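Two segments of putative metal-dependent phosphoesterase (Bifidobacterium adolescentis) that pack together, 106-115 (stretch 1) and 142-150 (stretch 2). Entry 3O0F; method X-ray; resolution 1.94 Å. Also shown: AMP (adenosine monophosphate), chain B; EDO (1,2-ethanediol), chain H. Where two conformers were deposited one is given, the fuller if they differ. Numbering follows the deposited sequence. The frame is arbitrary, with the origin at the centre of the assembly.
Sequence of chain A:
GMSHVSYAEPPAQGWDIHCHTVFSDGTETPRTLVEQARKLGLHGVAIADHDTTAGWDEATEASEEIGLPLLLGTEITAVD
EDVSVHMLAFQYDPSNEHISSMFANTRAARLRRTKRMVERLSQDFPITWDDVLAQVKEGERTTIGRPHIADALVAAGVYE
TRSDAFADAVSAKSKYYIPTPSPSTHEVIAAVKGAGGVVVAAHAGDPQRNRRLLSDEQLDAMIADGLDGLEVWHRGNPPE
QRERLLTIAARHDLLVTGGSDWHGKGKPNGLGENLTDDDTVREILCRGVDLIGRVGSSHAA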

# COMPACT_ATOMS: atom_id res chain seq x y z
N THR A 106 12.14 -3.76 -7.35
CA THR A 106 11.84 -3.48 -5.93
C THR A 106 11.62 -4.78 -5.17
O THR A 106 12.06 -4.91 -4.03
CB THR A 106 10.63 -2.59 -5.72
OG1 THR A 106 10.90 -1.31 -6.31
CG2 THR A 106 10.33 -2.42 -4.22
N ARG A 107 10.96 -5.75 -5.80
CA ARG A 107 10.73 -7.03 -5.14
C ARG A 107 12.05 -7.77 -4.91
O ARG A 107 12.22 -8.35 -3.84
CB ARG A 107 9.71 -7.90 -5.90
CG ARG A 107 8.27 -7.31 -5.95
CD ARG A 107 7.27 -8.38 -6.29
NE ARG A 107 7.48 -8.81 -7.67
CZ ARG A 107 6.98 -8.23 -8.76
NH1 ARG A 107 6.13 -7.18 -8.70
NH2 ARG A 107 7.31 -8.73 -9.93
N ALA A 108 12.99 -7.73 -5.87
CA ALA A 108 14.29 -8.38 -5.70
C ALA A 108 15.11 -7.66 -4.62
O ALA A 108 15.77 -8.30 -3.78
CB ALA A 108 15.07 -8.49 -7.09
N ALA A 109 15.10 -6.32 -4.63
CA ALA A 109 15.78 -5.54 -3.59
C ALA A 109 15.20 -5.85 -2.17
O ALA A 109 15.95 -6.08 -1.20
CB ALA A 109 15.70 -4.01 -3.92
N ARG A 110 13.87 -5.86 -2.06
CA ARG A 110 13.14 -6.34 -0.85
C ARG A 110 13.54 -7.76 -0.37
O ARG A 110 13.79 -7.98 0.81
CB ARG A 110 11.63 -6.34 -1.09
CG ARG A 110 10.98 -4.98 -0.99
CD ARG A 110 9.45 -5.10 -1.26
NE ARG A 110 8.76 -3.91 -0.76
CZ ARG A 110 8.57 -3.63 0.54
NH1 ARG A 110 8.98 -4.46 1.48
NH2 ARG A 110 7.96 -2.51 0.89
N LEU A 111 13.59 -8.70 -1.28
CA LEU A 111 14.00 -10.05 -0.95
C LEU A 111 15.42 -10.09 -0.37
O LEU A 111 15.66 -10.72 0.67
CB LEU A 111 13.97 -10.93 -2.20
CG LEU A 111 14.20 -12.42 -1.96
CD1 LEU A 111 13.13 -12.89 -1.00
CD2 LEU A 111 14.16 -13.24 -3.27
N ARG A 112 16.33 -9.40 -1.04
CA ARG A 112 17.73 -9.36 -0.66
C ARG A 112 17.90 -8.75 0.72
O ARG A 112 18.62 -9.28 1.56
CB ARG A 112 18.49 -8.53 -1.68
CG ARG A 112 19.97 -8.74 -1.65
CD ARG A 112 20.65 -8.02 -2.80
NE ARG A 112 21.30 -6.81 -2.33
CZ ARG A 112 22.41 -6.81 -1.61
NH1 ARG A 112 22.97 -7.95 -1.27
NH2 ARG A 112 22.95 -5.66 -1.23
N ARG A 113 17.23 -7.61 0.92
CA ARG A 113 17.26 -6.87 2.16
C ARG A 113 16.68 -7.67 3.33
O ARG A 113 17.17 -7.61 4.48
CB ARG A 113 16.38 -5.63 1.95
CG ARG A 113 16.59 -4.46 2.84
CD ARG A 113 15.70 -4.40 4.09
NE ARG A 113 14.32 -4.78 3.92
CZ ARG A 113 13.26 -4.14 4.45
NH1 ARG A 113 13.37 -3.03 5.18
NH2 ARG A 113 12.06 -4.62 4.21
N THR A 114 15.57 -8.35 3.06
CA THR A 114 14.80 -8.99 4.10
C THR A 114 15.56 -10.24 4.56
O THR A 114 15.61 -10.54 5.74
CB THR A 114 13.33 -9.24 3.63
OG1 THR A 114 12.71 -7.97 3.34
CG2 THR A 114 12.50 -9.95 4.71
N LYS A 115 16.21 -10.91 3.62
CA LYS A 115 17.11 -12.02 3.94
C LYS A 115 18.25 -11.54 4.84
O LYS A 115 18.57 -12.18 5.82
CB LYS A 115 17.73 -12.62 2.68
CG LYS A 115 16.84 -13.55 1.91
CD LYS A 115 17.58 -14.12 0.67
CE LYS A 115 16.86 -15.32 0.06
NZ LYS A 115 17.19 -15.49 -1.38
N THR A 142 4.26 -13.43 -3.61
CA THR A 142 4.12 -12.53 -2.49
C THR A 142 5.30 -11.56 -2.45
O THR A 142 6.44 -11.97 -2.49
CB THR A 142 4.05 -13.29 -1.14
OG1 THR A 142 2.82 -14.04 -1.05
CG2 THR A 142 4.14 -12.32 0.05
N THR A 143 5.01 -10.27 -2.36
CA THR A 143 6.00 -9.22 -2.10
C THR A 143 6.40 -9.22 -0.62
O THR A 143 5.59 -8.88 0.24
CB THR A 143 5.43 -7.84 -2.40
OG1 THR A 143 5.02 -7.77 -3.77
CG2 THR A 143 6.47 -6.74 -2.11
N ILE A 144 7.66 -9.56 -0.35
CA ILE A 144 8.13 -9.80 1.01
C ILE A 144 8.61 -8.51 1.68
O ILE A 144 9.10 -7.59 1.02
CB ILE A 144 9.30 -10.77 0.98
CG1 ILE A 144 9.47 -11.48 2.33
CG2 ILE A 144 10.58 -10.00 0.59
CD1 ILE A 144 10.44 -12.69 2.29
N GLY A 145 8.54 -8.46 3.00
CA GLY A 145 9.13 -7.35 3.72
C GLY A 145 9.16 -7.63 5.20
O GLY A 145 9.07 -8.79 5.62
N ARG A 146 9.28 -6.57 6.00
CA ARG A 146 9.31 -6.72 7.47
C ARG A 146 8.10 -7.40 8.09
O ARG A 146 8.25 -8.12 9.08
CB ARG A 146 9.64 -5.39 8.15
CG ARG A 146 11.12 -5.00 7.99
CD ARG A 146 11.28 -3.51 7.90
NE ARG A 146 10.89 -2.84 9.12
CZ ARG A 146 10.26 -1.66 9.20
NH1 ARG A 146 9.87 -1.00 8.13
NH2 ARG A 146 9.99 -1.17 10.40
N PRO A 147 6.88 -7.18 7.56
CA PRO A 147 5.75 -7.89 8.19
C PRO A 147 5.87 -9.40 8.27
O PRO A 147 5.39 -9.98 9.23
CB PRO A 147 4.57 -7.51 7.30
CG PRO A 147 4.89 -6.17 6.84
CD PRO A 147 6.38 -6.22 6.55
N HIS A 148 6.50 -10.02 7.27
CA HIS A 148 6.72 -11.44 7.25
C HIS A 148 7.76 -11.88 8.28
O HIS A 148 7.63 -12.95 8.85
CB HIS A 148 7.10 -11.92 5.84
CG HIS A 148 6.09 -11.52 4.81
ND1 HIS A 148 6.21 -10.37 4.07
CD2 HIS A 148 4.91 -12.07 4.46
CE1 HIS A 148 5.14 -10.23 3.31
NE2 HIS A 148 4.35 -11.27 3.51
N ILE A 149 8.78 -11.05 8.51
CA ILE A 149 9.68 -11.24 9.64
C ILE A 149 8.91 -11.13 10.96
O ILE A 149 9.04 -11.99 11.83
CB ILE A 149 10.84 -10.21 9.69
CG1 ILE A 149 11.64 -10.18 8.38
CG2 ILE A 149 11.79 -10.54 10.87
CD1 ILE A 149 12.87 -9.24 8.43
N ALA A 150 8.13 -10.06 11.13
CA ALA A 150 7.34 -9.90 12.37
C ALA A 150 6.47 -11.12 12.59
O ALA A 150 6.46 -11.67 13.69
CB ALA A 150 6.49 -8.62 12.31
P AMP B . 9.05 -2.75 4.85
O1P AMP B . 8.51 -2.04 3.67
O2P AMP B . 9.49 -4.13 4.46
O3P AMP B . 10.11 -1.96 5.64
O5' AMP B . 7.82 -2.96 5.86
C5' AMP B . 7.23 -1.85 6.49
C4' AMP B . 5.75 -1.99 6.29
O4' AMP B . 5.15 -2.97 7.19
C3' AMP B . 5.04 -0.66 6.53
O3' AMP B . 4.63 -0.14 5.28
C2' AMP B . 3.85 -1.16 7.32
O2' AMP B . 2.78 -0.33 7.77
C1' AMP B . 3.76 -2.67 7.19
N9 AMP B . 3.00 -3.31 8.28
C8 AMP B . 2.16 -4.33 8.13
N7 AMP B . 1.64 -4.69 9.32
C5 AMP B . 2.16 -3.89 10.26
C6 AMP B . 2.03 -3.73 11.72
N6 AMP B . 1.20 -4.53 12.46
N1 AMP B . 2.79 -2.77 12.30
C2 AMP B . 3.62 -1.97 11.62
N3 AMP B . 3.78 -2.05 10.29
C4 AMP B . 3.08 -2.97 9.57
C1 EDO H . 5.33 -5.04 3.24
O1 EDO H . 6.43 -4.15 3.00
C2 EDO H . 5.64 -6.43 2.67
O2 EDO H . 5.29 -6.41 1.28
O HOH W 1 9.58 -9.40 -2.67

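Stretch 2 runs as a loop along one side of the stretch 1 helix, then turns into a helix of its own. Thr142 points away and takes no part. Thr143 meets two arginine stems: its OG1 lies 3.4 Å from Arg107 CD, and its CG2 lies 3.5 Å from Arg110 CD. Ile144 is the most covered residue of the contact. Its CG2 packs 4.2 Å from Leu111 CD1 and 3.8 Å from Leu111 CA, so a branched apolar side chain suits the site. A water links the backbones, donating to Arg107 O (3.1 Å) and accepting from Ile144 N (3.0 Å). The one direct hydrogen bond between the stretches runs from Arg110 NH1 to Ile144 O, 3.2 Å.

Gly145 leaves room for the phosphate. A CB here would sit 2.6 Å from Arg110 NH1 and 2.5 Å from AMP O2P. Thr114 OG1 approaches Gly145 CA at 3.7 Å while bonding back to Arg110 O at 2.8 Å.

AMP ties both stretches together. O2P accepts from Arg110 NH1 (3.0 Å), Arg113 NH2 (2.6 Å) and Arg146 N (2.9 Å). Arg146 NH1 binds AMP O3P at 2.7 Å. The three guanidinium groups suit the phosphate's negative charge. Finally, Ile149 CG1 packs against Thr114 CG2 at 3.8 Å.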